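Local coordinates for AB hydrolase-1 domain-containing protein (Streptococcus mutans, PDB 4L9A) that is an alpha/beta hydrolase that probably acts as a carboxylesterase, hydrolysing ester substrates, at residues 232-237 with 254-259; 89-94 with 216-221; 176-181 with 267-272. One frame throughout, in Å; residues are numbered along the deposited sequence.

How the interactions relate
The three contacts lie in one alpha/beta hydrolase domain and do not touch one another, their centres 26 to 29 Å apart; only interaction 1 includes a strand of its mixed sheet. Interactions 1 and 3 come nearest, about 7 Å between closest atoms, against about 10 Å for 2 and 3 and about 16 Å for 1 and 2. In chain order the segments run 89-94, 176-181, 216-221, 232-237, 254-259, 267-272. Interactions 2 and 3 therefore interleave, while interaction 1 falls entirely between the two halves of interaction 3. Interaction 1 is at the sheet edge, whereas 2 and 3 bind parts of the long insertion between strands 134-141 and 235-239 back to the core.

Interaction 1 of 3, residues 232-237 with 254-259; sequences KIPSIV and NKHTQT
Pro234 lies over one face of the His256 imidazole, the two side chains alongside each other and pointing the same way. Pro234 CG sits 4.0 Å from the centroid of the His256 ring, 16° off its normal, which is the geometry of a CH-pi contact. The ring is held from the rim as well: His256 ND1 accepts the backbone N of Gln258 at 2.9 Å, with the donor in the ring plane. Gln258 packs its CB against Pro234 CB at 3.9 Å.

Thr259 makes the polar link. With OG1 anti to its carbonyl carbon (chi1 -75°), its hydroxyl accepts Ser235 N at 3.0 Å and donates to Asn254 OD1. That oxygen also accepts His256 N, closing an Asx turn, so two bonds grip it. The amide's other end, Asn254 ND2, reaches Ile233 O at 2.8 Å, with the acceptor in the amide plane. One asparagine thus shapes its own loop and pins the chain opposite. Thr259 CA adds a CA-H...O contact to Ser235 O, at 3.1 Å.

His256 to Thr259 form a type I turn leading into edge strand 260-263. Strand 235-239 lies between that strand and strand 134-141, whose Phe138 makes backbone hydrogen bonds with Pro234 and Ile236; helix 275-287 packs on Pro234 and Ile236 through Leu285.

Interaction 2 of 3, residues 89-94 with 216-221; sequences ANVGLR and IRLALG
Leu218 is the bump of this contact, and the backbone from Val91 to Leu93, where the loop enters helix 93-106, forms the hollow that takes it. Its base rests on a carbonyl: Leu218 CB is 3.2 Å from Val91 O. The branch then spreads over the start of the helix, with Leu218 CD1 at 3.8 Å from Leu93 N. Leu218 meets Gly92 at its carbonyl oxygen, Leu218 CD2 being 3.8 Å from Gly92 O. Leu218 CD1 and Leu218 CD2 straddle Leu93 CA, each 3.9 Å from it. Leu218 CG, from which these methyls branch onto Leu93, is placed between its own backbone N and carbonyl carbon (chi1 62°). Val91 forms one wall of the hollow. Its side chain crosses that of Leu218 at about a right angle, and Val91 CG1 meets Leu218 CB at 4.1 Å.

Gly92 is the N-cap of helix 93-106, the helix that joins strands 71-75 and 111-117 of the alpha/beta hydrolase sheet; its N bonds to Asp95. The opposing segment belongs to the long connection that leads from helix 188-206, in the insertion, back to strand 235-239.

A second, shallower fit follows two residues further along each segment. Leu93 and Leu220 cross obliquely, the CD1 methyl of Leu220 settling against Leu93 CD2 at 3.9 Å and close to Leu93 CB. Leu93 also touches Phe122 and Gln126 of helix 120-130. No direct hydrogen bond spans the segments, and water does that work: one molecule accepts Leu93 N from the first turn of the helix and donates to Ala219 O, while another accepts Ala219 N and sits within hydrogen-bonding range of Val91 O.

Interaction 3 of 3, residues 176-181 with 267-272; sequences NYLKDL and HHYLHW
Leu181 meets His267 tip to tip, one methyl laid on the imidazole: Leu181 CD1 lies 3.8 Å from the His267 ring centroid, 17° off the normal, a CH-pi contact over the face. Leu181 CG is anti to the backbone N (chi1 -158°), placing the branch point toward His267. The other methyl, Leu181 CD2, is 3.6 Å from His267 ND1 and touches Tyr269 CD1 at 3.9 Å. One helical turn earlier, Leu178 crosses Tyr269 at about a right angle and sets CD2 3.6 Å from Tyr269 CE1. Trp272 closes the group from its edge, its CZ3 standing 4.1 Å from Leu181 CB.

Helix 171-185 belongs to the insertion after strand 134-141. It packs directly on the loop and short helix 270-273 beyond the last strand, the region where alpha/beta hydrolases carry the catalytic histidine.

Further bonds position these groups. His267 ND1 accepts Tyr269 N at 3.0 Å, which helps orient the imidazole. Tyr269 CD2 lies over a face of Trp272, whose NE1 bonds to Asn58 OD1. Water links Tyr177 OH to His268 N, and His268 ND1 is bonded to Glu142. Trp195 and Leu194 of helix 188-206 touch Leu178 and Trp272 respectively.

Interaction 1 of 3, residues 232-237 with 254-259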
loop_
_atom_site.group_PDB
_atom_site.type_symbol
_atom_site.label_atom_id
_atom_site.label_comp_id
_atom_site.label_asym_id
_atom_site.label_seq_id
_atom_site.Cartn_x
_atom_site.Cartn_y
_atom_site.Cartn_z
ATOM N N LYS A 232 -18.212 -10.480 -2.690
ATOM C CA LYS A 232 -18.637 -10.435 -1.289
ATOM C C LYS A 232 -17.911 -9.379 -0.452
ATOM O O LYS A 232 -18.304 -9.096 0.680
ATOM C CB LYS A 232 -18.461 -11.811 -0.633
ATOM C CG LYS A 232 -19.111 -12.965 -1.394
ATOM C CD LYS A 232 -18.791 -14.309 -0.739
ATOM C CE LYS A 232 -19.105 -15.483 -1.663
ATOM N NZ LYS A 232 -18.605 -16.766 -1.087
ATOM N N ILE A 233 -16.846 -8.807 -0.996
ATOM C CA ILE A 233 -16.066 -7.824 -0.254
ATOM C C ILE A 233 -16.223 -6.432 -0.850
ATOM O O ILE A 233 -15.905 -6.226 -2.017
ATOM C CB ILE A 233 -14.565 -8.167 -0.288
ATOM C CG1 ILE A 233 -14.297 -9.505 0.414
ATOM C CG2 ILE A 233 -13.747 -7.044 0.341
ATOM C CD1 ILE A 233 -12.866 -9.987 0.231
ATOM N N PRO A 234 -16.677 -5.464 -0.039
ATOM C CA PRO A 234 -16.789 -4.092 -0.547
ATOM C C PRO A 234 -15.421 -3.492 -0.821
ATOM O O PRO A 234 -14.453 -3.754 -0.092
ATOM C CB PRO A 234 -17.483 -3.329 0.591
ATOM C CG PRO A 234 -17.635 -4.290 1.723
ATOM C CD PRO A 234 -16.902 -5.550 1.410
ATOM N N SER A 235 -15.354 -2.684 -1.872
ATOM C CA SER A 235 -14.122 -2.050 -2.298
ATOM C C SER A 235 -14.345 -0.555 -2.426
ATOM O O SER A 235 -15.258 -0.119 -3.129
ATOM C CB SER A 235 -13.691 -2.616 -3.652
ATOM O OG SER A 235 -12.478 -2.035 -4.089
ATOM N N ILE A 236 -13.517 0.238 -1.751
ATOM C CA ILE A 236 -13.556 1.680 -1.951
ATOM C C ILE A 236 -12.237 2.097 -2.592
ATOM O O ILE A 236 -11.171 1.986 -1.974
ATOM C CB ILE A 236 -13.755 2.471 -0.644
ATOM C CG1 ILE A 236 -14.907 1.898 0.192
ATOM C CG2 ILE A 236 -14.016 3.940 -0.966
ATOM C CD1 ILE A 236 -16.256 2.140 -0.402
ATOM N N VAL A 237 -12.303 2.542 -3.842
ATOM C CA VAL A 237 -11.095 2.935 -4.569
ATOM C C VAL A 237 -11.087 4.448 -4.779
ATOM O O VAL A 237 -12.107 5.038 -5.158
ATOM C CB VAL A 237 -10.986 2.179 -5.916
ATOM C CG1 VAL A 237 -9.860 2.737 -6.797
ATOM C CG2 VAL A 237 -10.785 0.697 -5.661
ATOM N N ASN A 254 -16.109 -4.208 -8.045
ATOM C CA ASN A 254 -17.082 -5.271 -8.165
ATOM C C ASN A 254 -18.451 -4.643 -8.015
ATOM O O ASN A 254 -18.569 -3.413 -8.015
ATOM C CB ASN A 254 -16.854 -6.360 -7.102
ATOM C CG ASN A 254 -16.921 -5.819 -5.680
ATOM O OD1 ASN A 254 -17.585 -4.816 -5.408
ATOM N ND2 ASN A 254 -16.232 -6.492 -4.760
ATOM N N LYS A 255 -19.477 -5.473 -7.867
ATOM C CA LYS A 255 -20.850 -4.982 -7.865
ATOM C C LYS A 255 -21.462 -4.834 -6.478
ATOM O O LYS A 255 -22.658 -4.608 -6.353
ATOM C CB LYS A 255 -21.724 -5.871 -8.748
ATOM C CG LYS A 255 -21.478 -5.646 -10.225
ATOM C CD LYS A 255 -21.526 -6.951 -10.998
ATOM C CE LYS A 255 -21.337 -6.703 -12.485
ATOM N NZ LYS A 255 -22.413 -5.830 -13.031
ATOM N N HIS A 256 -20.637 -4.936 -5.440
ATOM C CA HIS A 256 -21.132 -4.819 -4.070
ATOM C C HIS A 256 -21.862 -3.488 -3.897
ATOM O O HIS A 256 -21.415 -2.470 -4.417
ATOM C CB HIS A 256 -19.973 -4.922 -3.074
ATOM C CG HIS A 256 -20.402 -5.223 -1.671
ATOM N ND1 HIS A 256 -21.080 -4.315 -0.885
ATOM C CD2 HIS A 256 -20.228 -6.327 -0.904
ATOM C CE1 HIS A 256 -21.311 -4.848 0.301
ATOM N NE2 HIS A 256 -20.800 -6.067 0.318
ATOM N N THR A 257 -22.987 -3.506 -3.182
ATOM C CA THR A 257 -23.782 -2.298 -2.942
ATOM C C THR A 257 -23.012 -1.221 -2.175
ATOM O O THR A 257 -23.433 -0.066 -2.124
ATOM C CB THR A 257 -25.089 -2.598 -2.158
ATOM O OG1 THR A 257 -24.775 -3.228 -0.905
ATOM C CG2 THR A 257 -26.013 -3.501 -2.958
ATOM N N GLN A 258 -21.894 -1.602 -1.563
ATOM C CA GLN A 258 -21.094 -0.653 -0.797
ATOM C C GLN A 258 -19.812 -0.253 -1.518
ATOM O O GLN A 258 -19.099 0.639 -1.060
ATOM C CB GLN A 258 -20.729 -1.238 0.573
ATOM C CG GLN A 258 -21.865 -1.266 1.578
ATOM C CD GLN A 258 -21.376 -1.712 2.946
ATOM O OE1 GLN A 258 -21.054 -2.883 3.149
ATOM N NE2 GLN A 258 -21.279 -0.769 3.879
ATOM N N THR A 259 -19.510 -0.918 -2.631
ATOM C CA THR A 259 -18.318 -0.589 -3.408
ATOM C C THR A 259 -18.468 0.777 -4.067
ATOM O O THR A 259 -19.525 1.081 -4.618
ATOM C CB THR A 259 -18.059 -1.652 -4.486
ATOM O OG1 THR A 259 -17.525 -2.828 -3.868
ATOM C CG2 THR A 259 -17.075 -1.149 -5.527
#

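Interaction 2 of 3, residues 89-94 with 216-221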
loop_
_atom_site.group_PDB
_atom_site.type_symbol
_atom_site.label_atom_id
_atom_site.label_comp_id
_atom_site.label_asym_id
_atom_site.label_seq_id
_atom_site.Cartn_x
_atom_site.Cartn_y
_atom_site.Cartn_z
ATOM N N ALA A 89 15.576 -11.196 -5.982
ATOM C CA ALA A 89 15.621 -11.948 -7.238
ATOM C C ALA A 89 14.857 -13.268 -7.247
ATOM O O ALA A 89 14.242 -13.613 -8.257
ATOM C CB ALA A 89 17.066 -12.190 -7.665
ATOM N N ASN A 90 14.912 -14.024 -6.150
ATOM C CA ASN A 90 14.256 -15.333 -6.110
ATOM C C ASN A 90 12.932 -15.320 -5.352
ATOM O O ASN A 90 12.413 -16.372 -4.992
ATOM C CB ASN A 90 15.191 -16.396 -5.518
ATOM C CG ASN A 90 16.313 -16.754 -6.453
ATOM O OD1 ASN A 90 16.098 -16.895 -7.656
ATOM N ND2 ASN A 90 17.528 -16.893 -5.912
ATOM N N VAL A 91 12.411 -14.123 -5.091
ATOM C CA VAL A 91 11.162 -13.972 -4.346
ATOM C C VAL A 91 10.020 -13.776 -5.341
ATOM O O VAL A 91 10.157 -13.019 -6.296
ATOM C CB VAL A 91 11.244 -12.791 -3.355
ATOM C CG1 VAL A 91 9.949 -12.642 -2.587
ATOM C CG2 VAL A 91 12.432 -13.003 -2.379
ATOM N N GLY A 92 8.919 -14.495 -5.148
ATOM C CA GLY A 92 7.744 -14.314 -5.988
ATOM C C GLY A 92 6.622 -13.702 -5.182
ATOM O O GLY A 92 6.681 -13.701 -3.951
ATOM N N LEU A 93 5.602 -13.173 -5.859
ATOM C CA LEU A 93 4.473 -12.567 -5.154
ATOM C C LEU A 93 3.889 -13.574 -4.160
ATOM O O LEU A 93 3.464 -13.218 -3.062
ATOM C CB LEU A 93 3.384 -12.111 -6.136
ATOM C CG LEU A 93 2.173 -11.408 -5.508
ATOM C CD1 LEU A 93 2.610 -10.198 -4.668
ATOM C CD2 LEU A 93 1.120 -11.004 -6.582
ATOM N N ARG A 94 3.875 -14.835 -4.560
ATOM C CA ARG A 94 3.364 -15.893 -3.701
ATOM C C ARG A 94 4.159 -15.951 -2.400
ATOM O O ARG A 94 3.597 -16.195 -1.318
ATOM C CB ARG A 94 3.448 -17.247 -4.407
ATOM C CG ARG A 94 3.032 -18.429 -3.527
ATOM C CD ARG A 94 3.572 -19.763 -4.056
ATOM N NE ARG A 94 4.994 -19.947 -3.765
ATOM C CZ ARG A 94 5.467 -20.776 -2.839
ATOM N NH1 ARG A 94 4.632 -21.509 -2.111
ATOM N NH2 ARG A 94 6.775 -20.879 -2.644
ATOM N N ILE A 216 15.715 -5.253 -6.274
ATOM C CA ILE A 216 15.136 -4.591 -5.118
ATOM C C ILE A 216 13.719 -5.097 -4.831
ATOM O O ILE A 216 13.233 -5.024 -3.697
ATOM C CB ILE A 216 15.153 -3.064 -5.284
ATOM C CG1 ILE A 216 14.856 -2.382 -3.944
ATOM C CG2 ILE A 216 14.167 -2.630 -6.381
ATOM C CD1 ILE A 216 15.378 -0.971 -3.854
ATOM N N ARG A 217 13.063 -5.651 -5.839
ATOM C CA ARG A 217 11.680 -6.091 -5.638
ATOM C C ARG A 217 11.347 -7.373 -6.390
ATOM O O ARG A 217 11.905 -7.644 -7.447
ATOM C CB ARG A 217 10.712 -4.985 -6.051
ATOM C CG ARG A 217 9.255 -5.271 -5.717
ATOM C CD ARG A 217 8.418 -4.003 -5.824
ATOM N NE ARG A 217 9.041 -2.909 -5.084
ATOM C CZ ARG A 217 9.867 -2.014 -5.622
ATOM N NH1 ARG A 217 10.167 -2.069 -6.917
ATOM N NH2 ARG A 217 10.391 -1.061 -4.862
ATOM N N LEU A 218 10.428 -8.152 -5.842
ATOM C CA LEU A 218 9.988 -9.372 -6.500
ATOM C C LEU A 218 9.399 -9.042 -7.875
ATOM O O LEU A 218 8.834 -7.977 -8.077
ATOM C CB LEU A 218 8.970 -10.104 -5.627
ATOM C CG LEU A 218 7.649 -9.393 -5.312
ATOM C CD1 LEU A 218 6.626 -9.599 -6.439
ATOM C CD2 LEU A 218 7.109 -9.897 -3.973
ATOM N N ALA A 219 9.548 -9.948 -8.827
ATOM C CA ALA A 219 9.008 -9.705 -10.158
ATOM C C ALA A 219 7.602 -10.292 -10.278
ATOM O O ALA A 219 7.331 -11.387 -9.766
ATOM C CB ALA A 219 9.929 -10.287 -11.221
ATOM N N LEU A 220 6.709 -9.562 -10.945
ATOM C CA LEU A 220 5.351 -10.054 -11.186
ATOM C C LEU A 220 5.290 -10.881 -12.460
ATOM O O LEU A 220 5.978 -10.578 -13.433
ATOM C CB LEU A 220 4.353 -8.899 -11.276
ATOM C CG LEU A 220 3.938 -8.199 -9.983
ATOM C CD1 LEU A 220 3.729 -9.230 -8.882
ATOM C CD2 LEU A 220 4.962 -7.176 -9.562
ATOM N N GLY A 221 4.463 -11.926 -12.443
ATOM C CA GLY A 221 4.239 -12.757 -13.614
ATOM C C GLY A 221 2.762 -12.840 -13.965
ATOM O O GLY A 221 1.914 -12.373 -13.202
HETATM O O HOH W 1 11.501 -11.691 -8.554
HETATM O O HOH W 2 5.695 -13.007 -8.703
#

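Interaction 3 of 3, residues 176-181 with 267-272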
loop_
_atom_site.group_PDB
_atom_site.type_symbol
_atom_site.label_atom_id
_atom_site.label_comp_id
_atom_site.label_asym_id
_atom_site.label_seq_id
_atom_site.Cartn_x
_atom_site.Cartn_y
_atom_site.Cartn_z
ATOM N N ASN A 176 13.097 15.549 -4.580
ATOM C CA ASN A 176 12.513 16.845 -4.222
ATOM C C ASN A 176 10.999 16.941 -4.446
ATOM O O ASN A 176 10.296 17.647 -3.717
ATOM C CB ASN A 176 13.235 17.982 -4.949
ATOM C CG ASN A 176 14.680 18.137 -4.493
ATOM O OD1 ASN A 176 15.034 17.756 -3.375
ATOM N ND2 ASN A 176 15.520 18.699 -5.357
ATOM N N TYR A 177 10.500 16.240 -5.459
ATOM C CA TYR A 177 9.064 16.190 -5.702
ATOM C C TYR A 177 8.346 15.529 -4.526
ATOM O O TYR A 177 7.335 16.040 -4.050
ATOM C CB TYR A 177 8.765 15.453 -7.006
ATOM C CG TYR A 177 7.296 15.216 -7.270
ATOM C CD1 TYR A 177 6.508 16.190 -7.883
ATOM C CD2 TYR A 177 6.702 14.007 -6.934
ATOM C CE1 TYR A 177 5.156 15.959 -8.138
ATOM C CE2 TYR A 177 5.368 13.766 -7.180
ATOM C CZ TYR A 177 4.593 14.742 -7.783
ATOM O OH TYR A 177 3.254 14.489 -8.029
ATOM N N LEU A 178 8.870 14.400 -4.051
ATOM C CA LEU A 178 8.287 13.735 -2.884
ATOM C C LEU A 178 8.410 14.576 -1.616
ATOM O O LEU A 178 7.464 14.642 -0.828
ATOM C CB LEU A 178 8.918 12.364 -2.664
ATOM C CG LEU A 178 8.581 11.364 -3.765
ATOM C CD1 LEU A 178 9.356 10.072 -3.547
ATOM C CD2 LEU A 178 7.069 11.111 -3.814
ATOM N N LYS A 179 9.572 15.207 -1.435
ATOM C CA LYS A 179 9.813 16.079 -0.295
ATOM C C LYS A 179 8.816 17.228 -0.252
ATOM O O LYS A 179 8.256 17.529 0.802
ATOM C CB LYS A 179 11.237 16.647 -0.327
ATOM C CG LYS A 179 12.339 15.674 0.079
ATOM C CD LYS A 179 12.923 16.047 1.438
ATOM C CE LYS A 179 13.818 14.948 2.024
ATOM N NZ LYS A 179 15.068 14.720 1.249
ATOM N N ASP A 180 8.609 17.886 -1.392
ATOM C CA ASP A 180 7.656 19.004 -1.468
ATOM C C ASP A 180 6.236 18.525 -1.179
ATOM O O ASP A 180 5.480 19.162 -0.441
ATOM C CB ASP A 180 7.703 19.689 -2.839
ATOM C CG ASP A 180 8.992 20.466 -3.054
ATOM O OD1 ASP A 180 9.678 20.775 -2.050
ATOM O OD2 ASP A 180 9.322 20.769 -4.221
ATOM N N LEU A 181 5.885 17.388 -1.761
ATOM C CA LEU A 181 4.545 16.850 -1.629
ATOM C C LEU A 181 4.263 16.476 -0.169
ATOM O O LEU A 181 3.248 16.890 0.404
ATOM C CB LEU A 181 4.403 15.628 -2.539
ATOM C CG LEU A 181 2.996 15.228 -2.950
ATOM C CD1 LEU A 181 2.324 16.395 -3.647
ATOM C CD2 LEU A 181 3.028 13.992 -3.846
ATOM N N HIS A 267 -2.541 14.256 -7.364
ATOM C CA HIS A 267 -1.328 13.455 -7.451
ATOM C C HIS A 267 -1.572 12.009 -7.023
ATOM O O HIS A 267 -2.678 11.639 -6.641
ATOM C CB HIS A 267 -0.211 14.078 -6.614
ATOM C CG HIS A 267 -0.597 14.336 -5.192
ATOM N ND1 HIS A 267 -0.545 13.361 -4.220
ATOM C CD2 HIS A 267 -1.053 15.453 -4.581
ATOM C CE1 HIS A 267 -0.947 13.869 -3.071
ATOM N NE2 HIS A 267 -1.261 15.137 -3.262
ATOM N N HIS A 268 -0.519 11.205 -7.087
ATOM C CA HIS A 268 -0.606 9.771 -6.849
ATOM C C HIS A 268 -0.742 9.411 -5.362
ATOM O O HIS A 268 -1.158 8.301 -5.017
ATOM C CB HIS A 268 0.652 9.129 -7.445
ATOM C CG HIS A 268 0.695 7.632 -7.377
ATOM N ND1 HIS A 268 -0.361 6.826 -7.754
ATOM C CD2 HIS A 268 1.701 6.788 -7.036
ATOM C CE1 HIS A 268 -0.014 5.557 -7.623
ATOM N NE2 HIS A 268 1.237 5.507 -7.197
ATOM N N TYR A 269 -0.397 10.352 -4.486
ATOM C CA TYR A 269 -0.283 10.044 -3.061
ATOM C C TYR A 269 -1.517 10.459 -2.271
ATOM O O TYR A 269 -1.453 11.309 -1.374
ATOM C CB TYR A 269 1.005 10.657 -2.479
ATOM C CG TYR A 269 2.253 9.918 -2.930
ATOM C CD1 TYR A 269 2.814 10.151 -4.185
ATOM C CD2 TYR A 269 2.856 8.967 -2.109
ATOM C CE1 TYR A 269 3.956 9.459 -4.604
ATOM C CE2 TYR A 269 3.993 8.277 -2.516
ATOM C CZ TYR A 269 4.534 8.529 -3.761
ATOM O OH TYR A 269 5.653 7.838 -4.159
ATOM N N LEU A 270 -2.642 9.832 -2.599
ATOM C CA LEU A 270 -3.931 10.236 -2.049
ATOM C C LEU A 270 -4.022 9.903 -0.565
ATOM O O LEU A 270 -4.733 10.570 0.184
ATOM C CB LEU A 270 -5.077 9.585 -2.839
ATOM C CG LEU A 270 -5.030 9.911 -4.334
ATOM C CD1 LEU A 270 -6.233 9.296 -5.086
ATOM C CD2 LEU A 270 -4.971 11.425 -4.555
ATOM N N HIS A 271 -3.293 8.874 -0.142
ATOM C CA HIS A 271 -3.250 8.520 1.279
ATOM C C HIS A 271 -2.549 9.572 2.128
ATOM O O HIS A 271 -2.679 9.567 3.347
ATOM C CB HIS A 271 -2.590 7.161 1.503
ATOM C CG HIS A 271 -1.184 7.089 1.005
ATOM N ND1 HIS A 271 -0.856 7.283 -0.317
ATOM C CD2 HIS A 271 -0.019 6.842 1.653
ATOM C CE1 HIS A 271 0.452 7.158 -0.468
ATOM N NE2 HIS A 271 0.982 6.892 0.713
ATOM N N TRP A 272 -1.817 10.476 1.486
ATOM C CA TRP A 272 -1.259 11.630 2.184
ATOM C C TRP A 272 -2.217 12.815 2.255
ATOM O O TRP A 272 -2.310 13.485 3.287
ATOM C CB TRP A 272 0.005 12.113 1.481
ATOM C CG TRP A 272 1.164 11.176 1.581
ATOM C CD1 TRP A 272 1.218 9.990 2.264
ATOM C CD2 TRP A 272 2.449 11.351 0.970
ATOM N NE1 TRP A 272 2.458 9.415 2.108
ATOM C CE2 TRP A 272 3.232 10.229 1.321
ATOM C CE3 TRP A 272 3.010 12.348 0.155
ATOM C CZ2 TRP A 272 4.559 10.082 0.898
ATOM C CZ3 TRP A 272 4.327 12.202 -0.259
ATOM C CH2 TRP A 272 5.083 11.069 0.107
HETATM O O HOH W 3 2.172 11.830 -8.227
#